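Local coordinates for protein 4-hydroxybutyrate CoA-transferase (Porphyromonas gingivalis, PDB 3D3U) that probably transfers coenzyme A between acyl-CoA thioesters and carboxylates such as acetate, with 4-hydroxybutyrate as its named substrate, at residues R39-M44 / D64-A69; A120-S125 / V152-N157; A227-K232 / I249-I254. All coordinates share one frame; numbering follows the deposited sequence.

Contact 1: R39-M44 / D64-A69; sequences RFSQAM and DAPHLA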
loop_
_atom_site.group_PDB
_atom_site.type_symbol
_atom_site.label_atom_id
_atom_site.label_comp_id
_atom_site.label_asym_id
_atom_site.label_seq_id
_atom_site.Cartn_x
_atom_site.Cartn_y
_atom_site.Cartn_z
ATOM N N ARG A 39 -19.219 5.536 6.863
ATOM C CA ARG A 39 -20.719 5.691 7.094
ATOM C C ARG A 39 -21.364 4.513 7.738
ATOM O O ARG A 39 -22.181 4.620 8.654
ATOM C CB ARG A 39 -21.448 5.929 5.805
ATOM C CG ARG A 39 -21.706 7.399 5.646
ATOM C CD ARG A 39 -20.505 8.202 5.344
ATOM N NE ARG A 39 -19.540 7.535 4.455
ATOM C CZ ARG A 39 -18.403 8.149 4.132
ATOM N NH1 ARG A 39 -17.491 7.563 3.363
ATOM N NH2 ARG A 39 -18.172 9.375 4.627
ATOM N N PHE A 40 -20.974 3.375 7.207
ATOM C CA PHE A 40 -21.289 2.136 7.769
ATOM C C PHE A 40 -20.696 1.976 9.149
ATOM O O PHE A 40 -21.398 1.460 10.034
ATOM C CB PHE A 40 -20.741 1.056 6.911
ATOM C CG PHE A 40 -21.423 -0.276 7.116
ATOM C CD1 PHE A 40 -20.976 -1.173 8.062
ATOM C CD2 PHE A 40 -22.521 -0.618 6.384
ATOM C CE1 PHE A 40 -21.573 -2.409 8.233
ATOM C CE2 PHE A 40 -23.110 -1.813 6.586
ATOM C CZ PHE A 40 -22.596 -2.741 7.525
ATOM N N SER A 41 -19.453 2.392 9.414
ATOM C CA SER A 41 -18.948 2.326 10.821
ATOM C C SER A 41 -19.819 3.181 11.783
ATOM O O SER A 41 -20.264 2.758 12.888
ATOM C CB SER A 41 -17.473 2.710 10.886
ATOM O OG SER A 41 -16.975 2.768 12.228
ATOM N N GLN A 42 -20.129 4.380 11.271
ATOM C CA GLN A 42 -21.010 5.412 11.939
ATOM C C GLN A 42 -22.318 4.645 12.200
ATOM O O GLN A 42 -22.728 4.558 13.352
ATOM C CB GLN A 42 -21.163 6.708 11.038
ATOM C CG GLN A 42 -21.067 8.110 11.680
ATOM C CD GLN A 42 -19.629 8.759 11.437
ATOM O OE1 GLN A 42 -19.266 9.041 10.240
ATOM N NE2 GLN A 42 -18.814 8.993 12.566
ATOM N N ALA A 43 -22.925 4.009 11.182
ATOM C CA ALA A 43 -24.211 3.299 11.476
ATOM C C ALA A 43 -24.131 2.136 12.455
ATOM O O ALA A 43 -25.077 1.849 13.120
ATOM C CB ALA A 43 -25.020 2.901 10.188
ATOM N N MET A 44 -22.991 1.470 12.515
ATOM C CA MET A 44 -22.818 0.411 13.501
ATOM C C MET A 44 -22.759 1.005 14.897
ATOM O O MET A 44 -23.269 0.427 15.834
ATOM C CB MET A 44 -21.523 -0.390 13.204
ATOM C CG MET A 44 -21.617 -1.388 11.989
ATOM S SD MET A 44 -19.998 -2.108 11.705
ATOM C CE MET A 44 -19.933 -3.491 12.765
ATOM N N ASP A 64 -13.034 6.288 10.238
ATOM C CA ASP A 64 -13.638 5.142 10.905
ATOM C C ASP A 64 -13.555 5.241 12.416
ATOM O O ASP A 64 -12.807 4.477 13.051
ATOM C CB ASP A 64 -12.653 3.986 10.530
ATOM C CG ASP A 64 -13.223 3.081 9.631
ATOM O OD1 ASP A 64 -12.500 2.153 9.142
ATOM O OD2 ASP A 64 -14.446 3.289 9.411
ATOM N N ALA A 65 -14.221 6.147 13.051
ATOM C CA ALA A 65 -14.014 5.950 14.492
ATOM C C ALA A 65 -14.747 4.687 14.999
ATOM O O ALA A 65 -14.208 3.613 15.102
ATOM C CB ALA A 65 -14.264 7.339 15.442
ATOM N N PRO A 66 -16.014 4.829 15.230
ATOM C CA PRO A 66 -16.786 3.870 16.047
ATOM C C PRO A 66 -16.520 2.331 15.872
ATOM O O PRO A 66 -17.239 1.680 15.148
ATOM C CB PRO A 66 -18.176 4.188 15.558
ATOM C CG PRO A 66 -17.865 5.151 14.122
ATOM C CD PRO A 66 -16.836 5.902 14.646
ATOM N N HIS A 67 -15.490 1.721 16.440
ATOM C CA HIS A 67 -15.565 0.230 16.558
ATOM C C HIS A 67 -14.750 -0.135 17.721
ATOM O O HIS A 67 -14.985 -1.263 18.360
ATOM C CB HIS A 67 -14.741 -0.577 15.568
ATOM C CG HIS A 67 -14.866 -0.168 14.151
ATOM N ND1 HIS A 67 -16.084 0.049 13.545
ATOM C CD2 HIS A 67 -13.909 -0.020 13.203
ATOM C CE1 HIS A 67 -15.861 0.383 12.289
ATOM N NE2 HIS A 67 -14.551 0.375 12.069
ATOM N N LEU A 68 -13.662 0.684 17.858
ATOM C CA LEU A 68 -12.767 0.570 19.038
ATOM C C LEU A 68 -13.294 1.566 20.026
ATOM O O LEU A 68 -12.639 1.791 21.053
ATOM C CB LEU A 68 -11.221 0.698 18.774
ATOM C CG LEU A 68 -10.079 -0.029 19.633
ATOM C CD1 LEU A 68 -10.473 -1.228 20.660
ATOM C CD2 LEU A 68 -8.800 -0.443 18.791
ATOM N N ALA A 69 -14.481 2.127 19.756
ATOM C CA ALA A 69 -15.090 2.927 20.775
ATOM C C ALA A 69 -15.313 1.843 21.774
ATOM O O ALA A 69 -15.761 0.783 21.394
ATOM C CB ALA A 69 -16.383 3.465 20.303
#

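Contact 2: A120-S125 / V152-N157; sequences AVVQVS and VVAEVN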
loop_
_atom_site.group_PDB
_atom_site.type_symbol
_atom_site.label_atom_id
_atom_site.label_comp_id
_atom_site.label_asym_id
_atom_site.label_seq_id
_atom_site.Cartn_x
_atom_site.Cartn_y
_atom_site.Cartn_z
ATOM N N ALA A 120 -18.883 -8.358 3.082
ATOM C CA ALA A 120 -17.823 -7.455 2.745
ATOM C C ALA A 120 -18.382 -6.024 2.660
ATOM O O ALA A 120 -19.262 -5.756 1.869
ATOM C CB ALA A 120 -17.181 -7.907 1.375
ATOM N N VAL A 121 -17.898 -5.097 3.466
ATOM C CA VAL A 121 -18.400 -3.727 3.385
ATOM C C VAL A 121 -17.397 -2.821 2.700
ATOM O O VAL A 121 -16.395 -2.568 3.289
ATOM C CB VAL A 121 -18.719 -3.138 4.744
ATOM C CG1 VAL A 121 -19.093 -1.650 4.648
ATOM C CG2 VAL A 121 -19.851 -3.846 5.231
ATOM N N VAL A 122 -17.670 -2.332 1.485
ATOM C CA VAL A 122 -16.749 -1.577 0.682
ATOM C C VAL A 122 -17.305 -0.243 0.271
ATOM O O VAL A 122 -18.523 0.015 0.277
ATOM C CB VAL A 122 -16.397 -2.299 -0.645
ATOM C CG1 VAL A 122 -15.858 -3.693 -0.408
ATOM C CG2 VAL A 122 -17.579 -2.358 -1.572
ATOM N N GLN A 123 -16.409 0.622 -0.185
ATOM C CA GLN A 123 -16.889 1.920 -0.638
ATOM C C GLN A 123 -16.665 2.077 -2.135
ATOM O O GLN A 123 -15.631 2.458 -2.458
ATOM C CB GLN A 123 -16.153 3.026 0.149
ATOM C CG GLN A 123 -16.468 4.396 -0.316
ATOM C CD GLN A 123 -15.934 5.461 0.619
ATOM O OE1 GLN A 123 -14.900 5.297 1.256
ATOM N NE2 GLN A 123 -16.615 6.578 0.667
ATOM N N VAL A 124 -17.569 1.830 -3.055
ATOM C CA VAL A 124 -17.216 2.116 -4.470
ATOM C C VAL A 124 -17.692 3.428 -4.980
ATOM O O VAL A 124 -18.284 4.224 -4.225
ATOM C CB VAL A 124 -17.861 1.127 -5.358
ATOM C CG1 VAL A 124 -17.255 -0.230 -5.032
ATOM C CG2 VAL A 124 -19.415 1.095 -5.053
ATOM N N SER A 125 -17.525 3.594 -6.295
ATOM C CA SER A 125 -17.892 4.814 -7.025
ATOM C C SER A 125 -19.226 4.677 -7.790
ATOM O O SER A 125 -19.812 3.570 -7.905
ATOM C CB SER A 125 -16.892 5.016 -8.107
ATOM O OG SER A 125 -17.430 4.435 -9.307
ATOM N N VAL A 152 -22.685 -8.314 0.168
ATOM C CA VAL A 152 -21.749 -7.212 -0.048
ATOM C C VAL A 152 -22.432 -5.842 0.151
ATOM O O VAL A 152 -23.383 -5.457 -0.571
ATOM C CB VAL A 152 -21.234 -7.296 -1.504
ATOM C CG1 VAL A 152 -20.226 -6.206 -1.798
ATOM C CG2 VAL A 152 -20.674 -8.581 -1.703
ATOM N N VAL A 153 -21.950 -5.069 1.103
ATOM C CA VAL A 153 -22.593 -3.789 1.338
ATOM C C VAL A 153 -21.748 -2.657 0.721
ATOM O O VAL A 153 -20.670 -2.395 1.195
ATOM C CB VAL A 153 -22.725 -3.593 2.807
ATOM C CG1 VAL A 153 -23.445 -2.297 3.089
ATOM C CG2 VAL A 153 -23.471 -4.780 3.441
ATOM N N ALA A 154 -22.199 -1.976 -0.319
ATOM C CA ALA A 154 -21.312 -1.025 -0.932
ATOM C C ALA A 154 -21.833 0.394 -0.694
ATOM O O ALA A 154 -23.007 0.635 -0.988
ATOM C CB ALA A 154 -21.271 -1.258 -2.350
ATOM N N GLU A 155 -21.004 1.328 -0.216
ATOM C CA GLU A 155 -21.465 2.659 -0.091
ATOM C C GLU A 155 -21.171 3.205 -1.418
ATOM O O GLU A 155 -20.058 3.224 -1.863
ATOM C CB GLU A 155 -20.632 3.439 0.918
ATOM C CG GLU A 155 -20.765 3.061 2.391
ATOM C CD GLU A 155 -19.782 3.841 3.362
ATOM O OE1 GLU A 155 -19.685 3.411 4.583
ATOM O OE2 GLU A 155 -19.119 4.897 2.997
ATOM N N VAL A 156 -22.178 3.675 -2.099
ATOM C CA VAL A 156 -21.961 4.280 -3.432
ATOM C C VAL A 156 -21.584 5.789 -3.394
ATOM O O VAL A 156 -22.389 6.658 -3.065
ATOM C CB VAL A 156 -23.119 3.966 -4.371
ATOM C CG1 VAL A 156 -22.949 4.750 -5.701
ATOM C CG2 VAL A 156 -23.170 2.452 -4.565
ATOM N N ASN A 157 -20.333 6.083 -3.693
ATOM C CA ASN A 157 -19.927 7.389 -3.421
ATOM C C ASN A 157 -19.760 8.212 -4.695
ATOM O O ASN A 157 -18.977 7.870 -5.646
ATOM C CB ASN A 157 -18.722 7.382 -2.542
ATOM C CG ASN A 157 -18.486 8.718 -1.901
ATOM O OD1 ASN A 157 -19.050 9.752 -2.347
ATOM N ND2 ASN A 157 -17.611 8.745 -0.888
#

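Contact 3: A227-K232 / I249-I254; sequences ALEGHK and IRKGII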
loop_
_atom_site.group_PDB
_atom_site.type_symbol
_atom_site.label_atom_id
_atom_site.label_comp_id
_atom_site.label_asym_id
_atom_site.label_seq_id
_atom_site.Cartn_x
_atom_site.Cartn_y
_atom_site.Cartn_z
ATOM N N ALA A 227 14.740 13.636 -6.351
ATOM C CA ALA A 227 16.067 13.318 -6.974
ATOM C C ALA A 227 15.945 12.848 -8.437
ATOM O O ALA A 227 16.930 12.742 -9.153
ATOM C CB ALA A 227 16.824 12.259 -6.110
ATOM N N LEU A 228 14.759 12.510 -8.918
ATOM C CA LEU A 228 14.724 11.831 -10.252
ATOM C C LEU A 228 14.215 12.790 -11.361
ATOM O O LEU A 228 13.815 12.343 -12.457
ATOM C CB LEU A 228 13.869 10.532 -10.171
ATOM C CG LEU A 228 14.412 9.402 -9.280
ATOM C CD1 LEU A 228 13.341 8.692 -8.564
ATOM C CD2 LEU A 228 15.295 8.375 -9.987
ATOM N N GLU A 229 14.172 14.082 -11.034
ATOM C CA GLU A 229 13.639 15.036 -11.970
ATOM C C GLU A 229 14.504 15.169 -13.255
ATOM O O GLU A 229 13.981 15.571 -14.293
ATOM C CB GLU A 229 13.279 16.403 -11.305
ATOM C CG GLU A 229 12.350 16.312 -10.082
ATOM C CD GLU A 229 11.627 17.606 -9.763
ATOM O OE1 GLU A 229 10.666 17.610 -8.913
ATOM O OE2 GLU A 229 11.976 18.605 -10.406
ATOM N N GLY A 230 15.776 14.743 -13.212
ATOM C CA GLY A 230 16.582 14.548 -14.419
ATOM C C GLY A 230 16.549 13.180 -15.099
ATOM O O GLY A 230 17.417 12.861 -15.948
ATOM N N HIS A 231 15.551 12.364 -14.777
ATOM C CA HIS A 231 15.390 11.043 -15.396
ATOM C C HIS A 231 14.330 11.078 -16.465
ATOM O O HIS A 231 13.549 12.018 -16.545
ATOM C CB HIS A 231 15.146 9.944 -14.332
ATOM C CG HIS A 231 16.385 9.603 -13.528
ATOM N ND1 HIS A 231 17.097 8.439 -13.711
ATOM C CD2 HIS A 231 17.087 10.324 -12.605
ATOM C CE1 HIS A 231 18.175 8.459 -12.943
ATOM N NE2 HIS A 231 18.193 9.587 -12.263
ATOM N N LYS A 232 14.345 10.049 -17.297
ATOM C CA LYS A 232 13.491 9.891 -18.455
ATOM C C LYS A 232 12.818 8.563 -18.361
ATOM O O LYS A 232 13.325 7.670 -17.677
ATOM C CB LYS A 232 14.367 9.851 -19.715
ATOM C CG LYS A 232 15.329 11.089 -19.904
ATOM C CD LYS A 232 14.572 12.482 -19.874
ATOM C CE LYS A 232 15.485 13.764 -19.815
ATOM N NZ LYS A 232 14.572 14.840 -19.277
ATOM N N ILE A 249 4.216 12.271 -13.174
ATOM C CA ILE A 249 3.500 11.912 -14.359
ATOM C C ILE A 249 3.311 13.219 -15.052
ATOM O O ILE A 249 3.698 13.347 -16.189
ATOM C CB ILE A 249 2.192 11.250 -14.063
ATOM C CG1 ILE A 249 2.470 9.891 -13.425
ATOM C CG2 ILE A 249 1.361 11.186 -15.411
ATOM C CD1 ILE A 249 1.262 9.180 -12.887
ATOM N N ARG A 250 2.801 14.186 -14.306
ATOM C CA ARG A 250 2.674 15.568 -14.747
ATOM C C ARG A 250 3.918 16.160 -15.444
ATOM O O ARG A 250 3.795 16.709 -16.508
ATOM C CB ARG A 250 2.301 16.448 -13.571
ATOM C CG ARG A 250 1.143 17.271 -13.840
ATOM C CD ARG A 250 -0.113 16.633 -13.426
ATOM N NE ARG A 250 -0.619 17.231 -12.215
ATOM C CZ ARG A 250 -1.899 17.565 -12.007
ATOM N NH1 ARG A 250 -2.836 17.363 -12.967
ATOM N NH2 ARG A 250 -2.233 18.108 -10.829
ATOM N N LYS A 251 5.122 16.042 -14.878
ATOM C CA LYS A 251 6.303 16.664 -15.490
ATOM C C LYS A 251 6.724 15.889 -16.712
ATOM O O LYS A 251 7.628 16.277 -17.370
ATOM C CB LYS A 251 7.472 16.748 -14.499
ATOM C CG LYS A 251 7.306 17.703 -13.290
ATOM C CD LYS A 251 8.105 17.193 -12.055
ATOM C CE LYS A 251 8.837 18.267 -11.229
ATOM N NZ LYS A 251 7.943 19.409 -10.905
ATOM N N GLY A 252 6.109 14.769 -17.032
ATOM C CA GLY A 252 6.610 13.981 -18.201
ATOM C C GLY A 252 7.607 12.841 -17.887
ATOM O O GLY A 252 7.873 11.987 -18.724
ATOM N N ILE A 253 8.142 12.806 -16.670
ATOM C CA ILE A 253 9.046 11.757 -16.237
ATOM C C ILE A 253 8.428 10.379 -16.049
ATOM O O ILE A 253 8.996 9.404 -16.534
ATOM C CB ILE A 253 9.804 12.217 -15.008
ATOM C CG1 ILE A 253 10.539 13.522 -15.344
ATOM C CG2 ILE A 253 10.808 11.212 -14.554
ATOM C CD1 ILE A 253 11.405 13.576 -16.742
ATOM N N ILE A 254 7.293 10.237 -15.382
ATOM C CA ILE A 254 6.700 8.857 -15.333
ATOM C C ILE A 254 5.835 8.603 -16.535
ATOM O O ILE A 254 4.867 9.322 -16.716
ATOM C CB ILE A 254 5.898 8.655 -14.063
ATOM C CG1 ILE A 254 6.853 8.223 -12.970
ATOM C CG2 ILE A 254 4.977 7.534 -14.202
ATOM C CD1 ILE A 254 6.725 8.937 -11.777
#

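Contact 1: R39-M44 / D64-A69
Ser41 OG lies among groups of Pro66 and His67, where the helix 38-46 meets the loop 64-69. It donates a weak hydrogen bond to Pro66 O, 3.1 Å away. The exact place of OG is less sure, because the hydroxyl stands too close to the His67 ring in the model. The ring comes at it obliquely. The hydroxyl is anti to the backbone N of Ser41 (chi1 175°), and this turns OG into the loop.

The proline ring packs against the helix backbone. Pro66 CG lies 3.6 Å from Ser41 O, and the same CG is 3.7 Å from Gln42 N. The amide end of Gln42 makes a looser approach, and Gln42 NE2 comes only to 4.2 Å from Pro66 CD. At the start of the loop segment, Asp64 OD2 touches the methylene carbon Ser41 CB at 3.4 Å.

The helix is the connection of a beta-alpha-beta crossover. It joins strand 27-30 to the neighbouring parallel strand 54-57 in the Rossmann-like sheet of the N-terminal domain. The loop 64-69 follows strand 54-57, so after the strand the chain comes back against the helix. Phe40 and Met44 pack on Phe30 of the first strand and on Val18 of helix 14-21.

Within the loop, Ala65 O lies 4.0 Å above one face of the His67 ring, offset toward the rim. The ring of His67 also meets that of Phe30, their planes about 60° apart. Pro66 reaches further along the helix to touch Tyr45, and Asp64 touches Val38 at its start.

Contact 2: A120-S125 / V152-N157
Ala120 O accepts the backbone N-H of Val153 at 2.9 Å, a rung between two neighbouring parallel strands. Val122 bonds both ways: its N reaches Val153 O at 3.0 Å, and its O takes Glu155 N at 2.8 Å. Further on, Asn157 N bonds to Val124 O. The strands run at 28° to each other. They are the fourth and fifth in strand order of the six-stranded Rossmann-like sheet.

CA-H...O contacts supplement these bonds, as from Ala154 CA to Val122 O at 3.2 Å.

Apolar packing occurs on both faces. Val121 and Val153 lie side by side, with Val121 CG2 3.8 Å from Val153 CB, and both touch Phe40 of helix 38-46. On the other face Val122 CG2, set between the backbone N and the carbonyl carbon of its own residue, meets Ala154 CB at 3.9 Å. Val124 CG2 touches the same CB and also Val156 CG2.

The polar side chains Gln123, Glu155 and Asn157 share the Val121 face. Asn157 bonds to Gln159 N and Glu182 O. Glu155 accepts Phe40 N and pairs with Arg39. A buried carboxylate held by a guanidinium and a helix N-H is probably kept ionised.

Contact 3: A227-K232 / I249-I254
Ile253 packs against backbone carbonyls of the loop 227-232. The contact joins two successive connections of the second Rossmann-like sheet. Helix 219-226 leads through this loop into strand 235-237. Helix 243-251 follows that strand and ends at the contact on its way to strand 266-268. Each helix is the connection of a beta-alpha-beta crossover.

The van der Waals part rests on Ile253, the largest contributor of buried surface, whose aliphatic branches lie against carbonyl oxygens. Its branch CG2 is 3.5 Å from His231 O and 3.8 Å from Leu228 O. The other branch, CG1, lies 3.6 Å from His231 O. The position of its terminal methyl CD1 is doubtful, because it clashes with His231 O in the model. Leu234 takes part as well, through side-chain packing and a backbone hydrogen bond to Ile253.

The charged part lies nearer the surface. Glu229 and Lys251 form a long salt bridge, with OE1 and NZ 3.8 Å apart. The glutamate chain is extended beyond CG. The lysine chain bends near its end (chi3 140°, chi4 49°), which leaves CE nearer the carboxylate than NZ. The stronger partner of Glu229 OE1 is Arg226, at the end of helix 219-226. Arg247 and Met248 of helix 243-251 touch this side chain too.

No hydrogen bond crosses between the two segments. Each is shaped by bonds of its own. A type I beta turn runs from Leu228 to His231, with His231 N bonded to Leu228 O at 2.9 Å. In the other segment Gly252 N bonds to Ile249 O at 2.9 Å. Gly252 then leaves the helix with a positive phi of 95°, and the chain turns toward Ile253. The His231 ring is covered on one face within its own turn: Leu228 CD2 lies over its centre, 3.7 Å above the plane.

Overall arrangement
Contacts 1 and 2 belong to one Rossmann-like domain and touch, their centres 15 Å apart. The start of helix 38-46 makes the join, with Phe40 N 2.9 Å from Glu155 OE1 and Arg39 NE 3.0 Å from Glu155 OE2. Phe40 CE2 also packs 3.5 Å from Val153 CG1. So the helix that meets the loop in contact 1 also covers the strand pair of contact 2. Contact 3 lies among the connections beside the second sheet. Its centre is 41 Å from that of contact 1 and 35 Å from that of contact 2. Its nearest atoms stay about 23 Å and 19 Å away.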